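PDB 3OG2: beta-galactosidase from Trichoderma reesei, which probably hydrolyses terminal non-reducing beta-D-galactose residues in beta-D-galactosides, as a member of glycoside hydrolase family 35. Local coordinates for residues D233-F244 / T272-A283; W252-W261 / R305-A313. All coordinates share one frame; numbering follows the deposited sequence.

Contact 1: D233-F244 / T272-A283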
loop_
_atom_site.group_PDB
_atom_site.type_symbol
_atom_site.label_atom_id
_atom_site.label_comp_id
_atom_site.label_asym_id
_atom_site.label_seq_id
_atom_site.Cartn_x
_atom_site.Cartn_y
_atom_site.Cartn_z
ATOM N N ASP A 233 -21.684 -4.700 -12.445
ATOM C CA ASP A 233 -22.743 -5.142 -11.552
ATOM C C ASP A 233 -22.977 -4.170 -10.398
ATOM O O ASP A 233 -24.104 -3.916 -9.998
ATOM C CB ASP A 233 -22.398 -6.509 -11.002
ATOM C CG ASP A 233 -22.336 -7.545 -12.106
ATOM O OD1 ASP A 233 -23.276 -7.573 -12.964
ATOM O OD2 ASP A 233 -21.439 -8.380 -12.072
ATOM N N ILE A 234 -21.864 -3.685 -9.823
ATOM C CA ILE A 234 -21.946 -2.816 -8.649
ATOM C C ILE A 234 -21.143 -1.564 -8.990
ATOM O O ILE A 234 -19.947 -1.658 -9.325
ATOM C CB ILE A 234 -21.387 -3.490 -7.374
ATOM C CG1 ILE A 234 -22.189 -4.751 -7.040
ATOM C CG2 ILE A 234 -21.266 -2.477 -6.261
ATOM C CD1 ILE A 234 -21.581 -5.584 -5.896
ATOM N N TYR A 235 -21.767 -0.396 -8.920
ATOM C CA TYR A 235 -21.072 0.846 -9.200
ATOM C C TYR A 235 -20.208 1.236 -7.998
ATOM O O TYR A 235 -20.755 1.360 -6.880
ATOM C CB TYR A 235 -22.107 1.965 -9.475
ATOM C CG TYR A 235 -21.427 3.289 -9.703
ATOM C CD1 TYR A 235 -20.748 3.576 -10.897
ATOM C CD2 TYR A 235 -21.458 4.278 -8.681
ATOM C CE1 TYR A 235 -20.101 4.793 -11.124
ATOM C CE2 TYR A 235 -20.809 5.490 -8.936
ATOM C CZ TYR A 235 -20.152 5.738 -10.126
ATOM O OH TYR A 235 -19.544 6.970 -10.320
ATOM N N GLY A 236 -18.935 1.439 -8.213
ATOM C CA GLY A 236 -18.019 1.886 -7.154
ATOM C C GLY A 236 -17.385 3.229 -7.583
ATOM O O GLY A 236 -17.266 3.499 -8.770
ATOM N N HIS A 237 -16.985 3.995 -6.558
ATOM C CA HIS A 237 -16.171 5.157 -6.880
ATOM C C HIS A 237 -15.146 5.372 -5.770
ATOM O O HIS A 237 -15.145 4.677 -4.753
ATOM C CB HIS A 237 -17.005 6.420 -7.155
ATOM C CG HIS A 237 -17.628 7.080 -5.966
ATOM N ND1 HIS A 237 -16.931 7.892 -5.093
ATOM C CD2 HIS A 237 -18.909 7.013 -5.520
ATOM C CE1 HIS A 237 -17.812 8.310 -4.154
ATOM N NE2 HIS A 237 -19.011 7.799 -4.372
ATOM N N ASP A 238 -14.262 6.323 -6.044
ATOM C CA ASP A 238 -13.100 6.537 -5.159
ATOM C C ASP A 238 -13.157 7.901 -4.499
ATOM O O ASP A 238 -14.019 8.731 -4.849
ATOM C CB ASP A 238 -11.829 6.423 -5.996
ATOM C CG ASP A 238 -11.654 5.007 -6.530
ATOM O OD1 ASP A 238 -12.365 4.063 -6.125
ATOM O OD2 ASP A 238 -10.744 4.784 -7.396
ATOM N N GLY A 239 -12.284 8.131 -3.539
ATOM C CA GLY A 239 -12.205 9.478 -2.968
ATOM C C GLY A 239 -10.915 9.675 -2.209
ATOM O O GLY A 239 -10.574 8.822 -1.385
ATOM N N TYR A 240 -10.237 10.801 -2.471
ATOM C CA TYR A 240 -9.034 11.183 -1.755
ATOM C C TYR A 240 -9.205 12.651 -1.330
ATOM O O TYR A 240 -8.538 13.557 -1.831
ATOM C CB TYR A 240 -7.794 11.016 -2.629
ATOM C CG TYR A 240 -7.513 9.571 -2.925
ATOM C CD1 TYR A 240 -8.146 8.956 -4.016
ATOM C CD2 TYR A 240 -6.618 8.828 -2.167
ATOM C CE1 TYR A 240 -7.910 7.615 -4.323
ATOM C CE2 TYR A 240 -6.355 7.492 -2.467
ATOM C CZ TYR A 240 -7.003 6.902 -3.552
ATOM O OH TYR A 240 -6.710 5.561 -3.822
ATOM N N PRO A 241 -10.133 12.895 -0.412
ATOM C CA PRO A 241 -10.578 14.274 -0.176
ATOM C C PRO A 241 -9.534 15.149 0.450
ATOM O O PRO A 241 -9.661 16.381 0.313
ATOM C CB PRO A 241 -11.801 14.110 0.744
ATOM C CG PRO A 241 -11.746 12.711 1.289
ATOM C CD PRO A 241 -10.878 11.879 0.363
ATOM N N LEU A 242 -8.803 14.467 1.339
ATOM C CA LEU A 242 -7.940 15.234 2.235
ATOM C C LEU A 242 -6.824 15.782 1.354
ATOM O O LEU A 242 -6.170 16.776 1.615
ATOM C CB LEU A 242 -7.384 14.410 3.403
ATOM C CG LEU A 242 -6.378 15.179 4.260
ATOM C CD1 LEU A 242 -7.038 16.374 4.934
ATOM C CD2 LEU A 242 -5.694 14.292 5.266
ATOM N N GLY A 243 -6.571 15.105 0.236
ATOM C CA GLY A 243 -5.588 15.552 -0.699
ATOM C C GLY A 243 -4.212 15.068 -0.249
ATOM O O GLY A 243 -4.110 14.282 0.682
ATOM N N PHE A 244 -3.212 15.568 -0.970
ATOM C CA PHE A 244 -1.851 15.046 -0.835
ATOM C C PHE A 244 -0.884 16.157 -0.472
ATOM O O PHE A 244 0.324 16.027 -0.711
ATOM C CB PHE A 244 -1.434 14.347 -2.136
ATOM C CG PHE A 244 -2.479 13.330 -2.585
ATOM C CD1 PHE A 244 -3.346 13.624 -3.631
ATOM C CD2 PHE A 244 -2.564 12.110 -1.933
ATOM C CE1 PHE A 244 -4.294 12.685 -4.021
ATOM C CE2 PHE A 244 -3.499 11.170 -2.333
ATOM C CZ PHE A 244 -4.369 11.464 -3.380
ATOM N N THR A 272 -27.616 -0.842 -5.880
ATOM C CA THR A 272 -26.421 -1.595 -5.466
ATOM C C THR A 272 -25.801 -0.941 -4.250
ATOM O O THR A 272 -26.092 0.220 -3.921
ATOM C CB THR A 272 -25.422 -1.719 -6.641
ATOM O OG1 THR A 272 -25.042 -0.422 -7.134
ATOM C CG2 THR A 272 -26.004 -2.466 -7.825
ATOM N N PRO A 273 -24.963 -1.665 -3.525
ATOM C CA PRO A 273 -24.452 -1.095 -2.270
ATOM C C PRO A 273 -23.571 0.099 -2.474
ATOM O O PRO A 273 -22.756 0.117 -3.390
ATOM C CB PRO A 273 -23.628 -2.279 -1.723
ATOM C CG PRO A 273 -24.167 -3.510 -2.365
ATOM C CD PRO A 273 -24.550 -3.061 -3.766
ATOM N N PHE A 274 -23.682 1.068 -1.582
ATOM C CA PHE A 274 -22.749 2.207 -1.656
ATOM C C PHE A 274 -21.323 1.719 -1.393
ATOM O O PHE A 274 -21.014 1.178 -0.340
ATOM C CB PHE A 274 -23.176 3.305 -0.699
ATOM C CG PHE A 274 -22.199 4.488 -0.689
ATOM C CD1 PHE A 274 -21.579 4.958 -1.832
ATOM C CD2 PHE A 274 -21.933 5.080 0.561
ATOM C CE1 PHE A 274 -20.622 5.997 -1.740
ATOM C CE2 PHE A 274 -21.004 6.107 0.631
ATOM C CZ PHE A 274 -20.360 6.567 -0.515
ATOM N N SER A 275 -20.482 1.901 -2.427
ATOM C CA SER A 275 -19.144 1.315 -2.459
ATOM C C SER A 275 -18.053 2.329 -2.753
ATOM O O SER A 275 -18.095 2.994 -3.782
ATOM C CB SER A 275 -19.112 0.267 -3.574
ATOM O OG SER A 275 -20.091 -0.760 -3.354
ATOM N N LEU A 276 -17.108 2.431 -1.826
ATOM C CA LEU A 276 -15.927 3.255 -1.985
ATOM C C LEU A 276 -14.785 2.255 -2.228
ATOM O O LEU A 276 -14.246 1.656 -1.301
ATOM C CB LEU A 276 -15.638 4.128 -0.759
ATOM C CG LEU A 276 -16.690 5.224 -0.558
ATOM C CD1 LEU A 276 -16.461 5.917 0.791
ATOM C CD2 LEU A 276 -16.648 6.231 -1.710
ATOM N N VAL A 277 -14.476 2.055 -3.494
ATOM C CA VAL A 277 -13.517 1.011 -3.868
ATOM C C VAL A 277 -12.099 1.459 -3.575
ATOM O O VAL A 277 -11.195 0.665 -3.361
ATOM C CB VAL A 277 -13.729 0.646 -5.361
ATOM C CG1 VAL A 277 -12.642 -0.302 -5.877
ATOM C CG2 VAL A 277 -15.096 -0.010 -5.423
ATOM N N GLU A 278 -11.826 2.779 -3.522
ATOM C CA GLU A 278 -10.572 3.305 -2.975
ATOM C C GLU A 278 -10.926 4.532 -2.154
ATOM O O GLU A 278 -11.473 5.504 -2.718
ATOM C CB GLU A 278 -9.545 3.782 -3.990
ATOM C CG GLU A 278 -9.153 2.667 -4.979
ATOM C CD GLU A 278 -8.320 3.270 -6.083
ATOM O OE1 GLU A 278 -7.753 4.390 -5.957
ATOM O OE2 GLU A 278 -8.187 2.616 -7.142
ATOM N N PHE A 279 -10.625 4.495 -0.874
ATOM C CA PHE A 279 -10.762 5.691 -0.053
ATOM C C PHE A 279 -9.415 5.954 0.610
ATOM O O PHE A 279 -8.750 5.030 1.091
ATOM C CB PHE A 279 -11.890 5.548 0.976
ATOM C CG PHE A 279 -12.126 6.928 1.612
ATOM C CD1 PHE A 279 -12.880 7.907 0.935
ATOM C CD2 PHE A 279 -11.561 7.237 2.840
ATOM C CE1 PHE A 279 -13.035 9.163 1.515
ATOM C CE2 PHE A 279 -11.739 8.489 3.398
ATOM C CZ PHE A 279 -12.447 9.459 2.740
ATOM N N GLN A 280 -9.019 7.223 0.665
ATOM C CA GLN A 280 -7.711 7.623 1.154
ATOM C C GLN A 280 -7.299 6.986 2.474
ATOM O O GLN A 280 -7.957 7.138 3.524
ATOM C CB GLN A 280 -7.776 9.155 1.311
ATOM C CG GLN A 280 -6.433 9.758 1.694
ATOM C CD GLN A 280 -6.330 11.209 1.247
ATOM O OE1 GLN A 280 -7.335 11.920 1.074
ATOM N NE2 GLN A 280 -5.094 11.649 1.023
ATOM N N GLY A 281 -6.147 6.314 2.400
ATOM C CA GLY A 281 -5.461 5.759 3.562
ATOM C C GLY A 281 -4.053 6.308 3.724
ATOM O O GLY A 281 -3.334 5.803 4.611
ATOM N N GLY A 282 -3.649 7.241 2.899
ATOM C CA GLY A 282 -2.326 7.832 2.993
ATOM C C GLY A 282 -2.184 8.780 1.811
ATOM O O GLY A 282 -3.181 9.317 1.280
ATOM N N ALA A 283 -0.951 8.945 1.373
ATOM C CA ALA A 283 -0.668 9.781 0.193
ATOM C C ALA A 283 0.569 9.241 -0.482
ATOM O O ALA A 283 1.441 8.718 0.227
ATOM C CB ALA A 283 -0.431 11.208 0.642
HETATM O O HOH W 1 -20.644 3.412 -4.953
HETATM O O HOH W 2 -23.204 1.008 -5.811
#

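Contact 2: W252-W261 / R305-A313. With MAN (alpha-D-mannopyranose), chain B; NAG (2-acetamido-2-deoxy-beta-D-glucopyranose), chain D.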
loop_
_atom_site.group_PDB
_atom_site.type_symbol
_atom_site.label_atom_id
_atom_site.label_comp_id
_atom_site.label_asym_id
_atom_site.label_seq_id
_atom_site.Cartn_x
_atom_site.Cartn_y
_atom_site.Cartn_z
ATOM N N TRP A 252 -6.513 21.011 6.966
ATOM C CA TRP A 252 -7.705 20.369 6.455
ATOM C C TRP A 252 -8.522 21.496 5.819
ATOM O O TRP A 252 -9.243 22.233 6.496
ATOM C CB TRP A 252 -8.536 19.666 7.516
ATOM C CG TRP A 252 -7.872 18.467 8.129
ATOM C CD1 TRP A 252 -6.585 18.028 8.012
ATOM C CD2 TRP A 252 -8.575 17.544 8.984
ATOM N NE1 TRP A 252 -6.436 16.878 8.758
ATOM C CE2 TRP A 252 -7.641 16.553 9.357
ATOM C CE3 TRP A 252 -9.885 17.469 9.451
ATOM C CZ2 TRP A 252 -7.985 15.483 10.193
ATOM C CZ3 TRP A 252 -10.225 16.409 10.275
ATOM C CH2 TRP A 252 -9.295 15.438 10.629
ATOM N N PRO A 253 -8.452 21.612 4.539
ATOM C CA PRO A 253 -9.044 22.787 3.885
ATOM C C PRO A 253 -10.572 22.781 3.900
ATOM O O PRO A 253 -11.214 21.734 3.998
ATOM C CB PRO A 253 -8.585 22.736 2.432
ATOM C CG PRO A 253 -7.944 21.430 2.257
ATOM C CD PRO A 253 -7.794 20.721 3.592
ATOM N N ASP A 254 -11.045 24.029 3.828
ATOM C CA ASP A 254 -12.478 24.253 3.727
ATOM C C ASP A 254 -13.007 23.405 2.568
ATOM O O ASP A 254 -12.462 23.170 1.485
ATOM C CB ASP A 254 -12.825 25.720 3.585
ATOM C CG ASP A 254 -12.809 26.582 4.836
ATOM O OD1 ASP A 254 -12.633 26.104 5.990
ATOM O OD2 ASP A 254 -12.958 27.830 4.752
ATOM N N ASN A 255 -14.173 22.853 2.805
ATOM C CA ASN A 255 -14.880 22.052 1.837
ATOM C C ASN A 255 -14.179 20.742 1.546
ATOM O O ASN A 255 -14.655 20.098 0.622
ATOM C CB ASN A 255 -15.049 22.780 0.493
ATOM C CG ASN A 255 -15.816 24.075 0.657
ATOM O OD1 ASN A 255 -16.740 24.210 1.461
ATOM N ND2 ASN A 255 -15.401 25.060 -0.145
ATOM N N GLY A 256 -13.186 20.313 2.288
ATOM C CA GLY A 256 -12.533 19.005 2.002
ATOM C C GLY A 256 -13.391 17.817 2.393
ATOM O O GLY A 256 -13.209 16.697 1.870
ATOM N N LEU A 257 -14.352 17.931 3.323
ATOM C CA LEU A 257 -15.129 16.755 3.727
ATOM C C LEU A 257 -16.150 16.440 2.666
ATOM O O LEU A 257 -16.940 17.312 2.283
ATOM C CB LEU A 257 -15.798 17.055 5.075
ATOM C CG LEU A 257 -16.462 15.814 5.684
ATOM C CD1 LEU A 257 -15.448 14.851 6.271
ATOM C CD2 LEU A 257 -17.486 16.247 6.741
ATOM N N PRO A 258 -16.242 15.222 2.164
ATOM C CA PRO A 258 -17.335 14.929 1.202
ATOM C C PRO A 258 -18.713 14.982 1.820
ATOM O O PRO A 258 -18.974 14.336 2.851
ATOM C CB PRO A 258 -17.061 13.479 0.797
ATOM C CG PRO A 258 -15.754 13.083 1.365
ATOM C CD PRO A 258 -15.361 14.067 2.394
ATOM N N THR A 259 -19.614 15.747 1.205
ATOM C CA THR A 259 -20.933 15.863 1.827
ATOM C C THR A 259 -22.034 15.420 0.856
ATOM O O THR A 259 -23.195 15.548 1.229
ATOM C CB THR A 259 -21.223 17.323 2.229
ATOM O OG1 THR A 259 -21.150 18.159 1.064
ATOM C CG2 THR A 259 -20.186 17.806 3.246
ATOM N N THR A 260 -21.702 14.913 -0.333
ATOM C CA THR A 260 -22.755 14.628 -1.315
ATOM C C THR A 260 -22.899 13.174 -1.658
ATOM O O THR A 260 -23.720 12.836 -2.501
ATOM C CB THR A 260 -22.484 15.391 -2.640
ATOM O OG1 THR A 260 -21.300 14.890 -3.219
ATOM C CG2 THR A 260 -22.255 16.890 -2.378
ATOM N N TRP A 261 -22.119 12.272 -1.041
ATOM C CA TRP A 261 -22.036 10.928 -1.607
ATOM C C TRP A 261 -23.292 10.088 -1.381
ATOM O O TRP A 261 -23.546 9.197 -2.218
ATOM C CB TRP A 261 -20.753 10.276 -1.093
ATOM C CG TRP A 261 -19.518 10.811 -1.726
ATOM C CD1 TRP A 261 -19.398 11.622 -2.803
ATOM C CD2 TRP A 261 -18.168 10.547 -1.290
ATOM N NE1 TRP A 261 -18.073 11.904 -3.079
ATOM C CE2 TRP A 261 -17.306 11.235 -2.158
ATOM C CE3 TRP A 261 -17.655 9.768 -0.220
ATOM C CZ2 TRP A 261 -15.904 11.199 -2.038
ATOM C CZ3 TRP A 261 -16.273 9.737 -0.107
ATOM C CH2 TRP A 261 -15.419 10.436 -0.987
ATOM N N ARG A 305 -10.754 9.000 12.052
ATOM C CA ARG A 305 -12.054 8.987 12.784
ATOM C C ARG A 305 -13.005 10.018 12.181
ATOM O O ARG A 305 -14.208 9.700 12.120
ATOM C CB ARG A 305 -11.824 9.114 14.252
ATOM C CG ARG A 305 -11.181 10.423 14.621
ATOM C CD ARG A 305 -10.438 10.216 15.985
ATOM N NE ARG A 305 -10.058 11.542 16.440
ATOM C CZ ARG A 305 -9.355 11.812 17.551
ATOM N NH1 ARG A 305 -8.863 10.860 18.365
ATOM N NH2 ARG A 305 -9.137 13.099 17.840
ATOM N N VAL A 306 -12.546 11.181 11.706
ATOM C CA VAL A 306 -13.524 12.116 11.103
ATOM C C VAL A 306 -13.960 11.660 9.729
ATOM O O VAL A 306 -15.166 11.589 9.418
ATOM C CB VAL A 306 -12.940 13.545 11.029
ATOM C CG1 VAL A 306 -13.922 14.497 10.339
ATOM C CG2 VAL A 306 -12.562 14.087 12.412
ATOM N N PHE A 307 -12.982 11.366 8.836
ATOM C CA PHE A 307 -13.393 11.064 7.468
ATOM C C PHE A 307 -13.994 9.671 7.289
ATOM O O PHE A 307 -14.898 9.488 6.462
ATOM C CB PHE A 307 -12.191 11.188 6.503
ATOM C CG PHE A 307 -11.838 12.627 6.166
ATOM C CD1 PHE A 307 -11.106 13.406 7.036
ATOM C CD2 PHE A 307 -12.262 13.130 4.901
ATOM C CE1 PHE A 307 -10.751 14.685 6.691
ATOM C CE2 PHE A 307 -11.922 14.453 4.571
ATOM C CZ PHE A 307 -11.174 15.209 5.451
ATOM N N TYR A 308 -13.521 8.666 8.017
ATOM C CA TYR A 308 -14.076 7.313 7.800
ATOM C C TYR A 308 -15.466 7.229 8.396
ATOM O O TYR A 308 -16.379 6.642 7.804
ATOM C CB TYR A 308 -13.187 6.207 8.323
ATOM C CG TYR A 308 -11.831 6.092 7.617
ATOM C CD1 TYR A 308 -11.447 6.945 6.596
ATOM C CD2 TYR A 308 -10.958 5.086 8.012
ATOM C CE1 TYR A 308 -10.215 6.802 5.977
ATOM C CE2 TYR A 308 -9.716 4.945 7.404
ATOM C CZ TYR A 308 -9.362 5.803 6.389
ATOM O OH TYR A 308 -8.131 5.659 5.792
ATOM N N LYS A 309 -15.684 7.833 9.574
ATOM C CA LYS A 309 -17.062 7.843 10.114
ATOM C C LYS A 309 -17.965 8.706 9.240
ATOM O O LYS A 309 -19.167 8.429 9.196
ATOM C CB LYS A 309 -17.040 8.344 11.564
ATOM C CG LYS A 309 -16.334 7.324 12.485
ATOM C CD LYS A 309 -16.215 7.822 13.919
ATOM C CE LYS A 309 -15.306 6.858 14.716
ATOM N NZ LYS A 309 -15.242 7.179 16.142
ATOM N N ASN A 310 -17.418 9.709 8.519
ATOM C CA ASN A 310 -18.269 10.437 7.581
ATOM C C ASN A 310 -18.731 9.558 6.434
ATOM O O ASN A 310 -19.788 9.827 5.831
ATOM C CB ASN A 310 -17.464 11.629 7.052
ATOM C CG ASN A 310 -18.281 12.517 6.163
ATOM O OD1 ASN A 310 -19.293 13.094 6.636
ATOM N ND2 ASN A 310 -17.869 12.637 4.900
ATOM N N ASN A 311 -17.993 8.513 6.060
ATOM C CA ASN A 311 -18.445 7.582 5.053
ATOM C C ASN A 311 -19.491 6.624 5.642
ATOM O O ASN A 311 -20.423 6.231 4.934
ATOM C CB ASN A 311 -17.245 6.776 4.492
ATOM C CG ASN A 311 -16.313 7.699 3.717
ATOM O OD1 ASN A 311 -16.725 8.718 3.162
ATOM N ND2 ASN A 311 -15.018 7.340 3.689
ATOM N N MET A 312 -19.315 6.256 6.924
ATOM C CA MET A 312 -20.373 5.496 7.587
ATOM C C MET A 312 -21.637 6.353 7.693
ATOM O O MET A 312 -22.746 5.818 7.616
ATOM C CB MET A 312 -19.914 5.070 8.994
ATOM C CG MET A 312 -18.634 4.181 8.859
ATOM S SD MET A 312 -17.953 3.894 10.508
ATOM C CE MET A 312 -16.219 3.527 10.073
ATOM N N ALA A 313 -21.480 7.707 7.836
ATOM C CA ALA A 313 -22.694 8.565 7.881
ATOM C C ALA A 313 -23.495 8.461 6.593
ATOM O O ALA A 313 -24.708 8.689 6.583
ATOM C CB ALA A 313 -22.230 9.971 8.135
HETATM C C1 MAN B . -4.811 13.120 22.593
HETATM C C2 MAN B . -6.307 13.190 22.352
HETATM C C3 MAN B . -6.684 12.796 20.921
HETATM C C4 MAN B . -5.864 13.653 19.966
HETATM C C5 MAN B . -4.363 13.436 20.225
HETATM C C6 MAN B . -3.535 14.420 19.362
HETATM O O2 MAN B . -6.654 14.546 22.579
HETATM O O3 MAN B . -8.063 12.995 20.701
HETATM O O4 MAN B . -6.147 13.230 18.655
HETATM O O5 MAN B . -4.109 13.787 21.583
HETATM O O6 MAN B . -2.160 14.094 19.477
HETATM C C1 NAG D . -12.264 25.323 10.832
HETATM C C2 NAG D . -12.052 26.793 10.507
HETATM C C3 NAG D . -10.574 27.071 10.290
HETATM C C4 NAG D . -9.584 26.412 11.257
HETATM C C5 NAG D . -9.966 24.951 11.576
HETATM C C6 NAG D . -9.216 24.347 12.756
HETATM C C7 NAG D . -13.984 27.734 9.251
HETATM C C8 NAG D . -14.638 27.706 7.892
HETATM N N2 NAG D . -12.764 27.208 9.311
HETATM O O3 NAG D . -10.350 28.441 10.049
HETATM O O4 NAG D . -8.333 26.410 10.614
HETATM O O5 NAG D . -11.352 24.960 11.844
HETATM O O6 NAG D . -9.635 24.996 13.967
HETATM O O7 NAG D . -14.433 28.554 10.068
#

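Contact 1: D233-F244 / T272-A283
H237 and G239 pair in parallel with strand 275-280 through backbone hydrogen bonds. H237 N binds S275 O, and H237 O accepts from V277 N. G239 N binds E278 O at 2.9 Å, and G239 O accepts from Q280 N. Before the strands, one water bridges Y235 O, T272 OG1 and P273 O.

Q280 grips the 241-244 loop with its amide. With CG opposite the backbone N (chi1 -175°) and the chain extended beyond it, the amide reaches that loop. Q280 OE1 accepts from L242 N at 3.0 Å. Q280 NE2 gives one hydrogen to G243 O at 2.8 Å and the other to G282 O, both near the amide plane. A leucine here would probably leave L242 N and G243 O without these partners and free the loop to shift.

E278, a galactose-binding residue, takes the Y240 hydroxyl on the anti side of OE1 at 2.6 Å. D238 OD2 lies 3.3 Å from E278 OE1. R114 forms a salt bridge with E278 OE2.

Among apolar contacts, P241 CG meets F279 CZ at 3.6 Å and F244 CD2 meets A283 CB at 3.5 Å.

Strands 236-239 and 275-280 are joined by helix 261-268 in a beta-alpha-beta unit of the TIM barrel. Strand 318-321 pairs with 275-280 on its other side.

Contact 2: W252-W261 / R305-A313
The loop between barrel strand 236-239 and helix 261-268 packs here on helix 301-313, in the family 35 TIM-barrel domain. W252, L257, V306 and F307 carry most of the apolar packing. F307 turns its edge to the face of W252 in a T-shaped pair, with ring centroids 5.4 Å apart and planes at 72°. F307 CE1 stands over that face, toward the rim. V306 CG2 instead meets the W252 edge, 3.9 Å from W252 CZ3. The L257 chain leaves its backbone N on the far side of CG (chi1 -171°) and brings CD1 over the F307 face. This CH-pi contact is 4.1 Å from CD1 of L257 to the F307 ring centroid. G256 O lies at the edge of the same ring.

One hydrogen bond joins the loop to the helix. N310 ND2 gives a nearly straight bond to P258 O, 2.9 Å long and 167° at the hydrogen. The donor lies in the carbonyl plane, on a lone pair, and the oxygen lies in the N310 amide plane. N311 OD1 comes to the edge of the W261 ring, 3.5 Å from W261 CZ3.

The sugars mark the outer end. R305 NH1 and NH2 both bind O3 of a glycan mannose, the NH2 bond being 3.1 Å. D254 borders a glycan GlcNAc.

Further in, W261 and N311 both touch L276 and F279 of strand 275-280. On another flank, L257 reaches R411, and K309 and A313 reach V409, in strand 406-412.

Contact 1 is buried in the barrel wall; contact 2 lies further out and is partly buried. Their centres are 12 Å apart. Along the chain their segments alternate, so the loop of contact 2 falls within the crossover that joins the strands of contact 1. Contact 1 relies on backbone pairing, on acidic groups at the galactose site and on an amide that holds the following loop. Contact 2 relies on aromatic and aliphatic packing with one side-chain hydrogen bond, and residues of both its segments meet glycans. The two meet directly. L276 CD1 packs 3.4 Å from N311 CG, and Q280 O probably accepts a hydrogen bond from Y308 OH. Helix 301-313 thus backs strand 275-280.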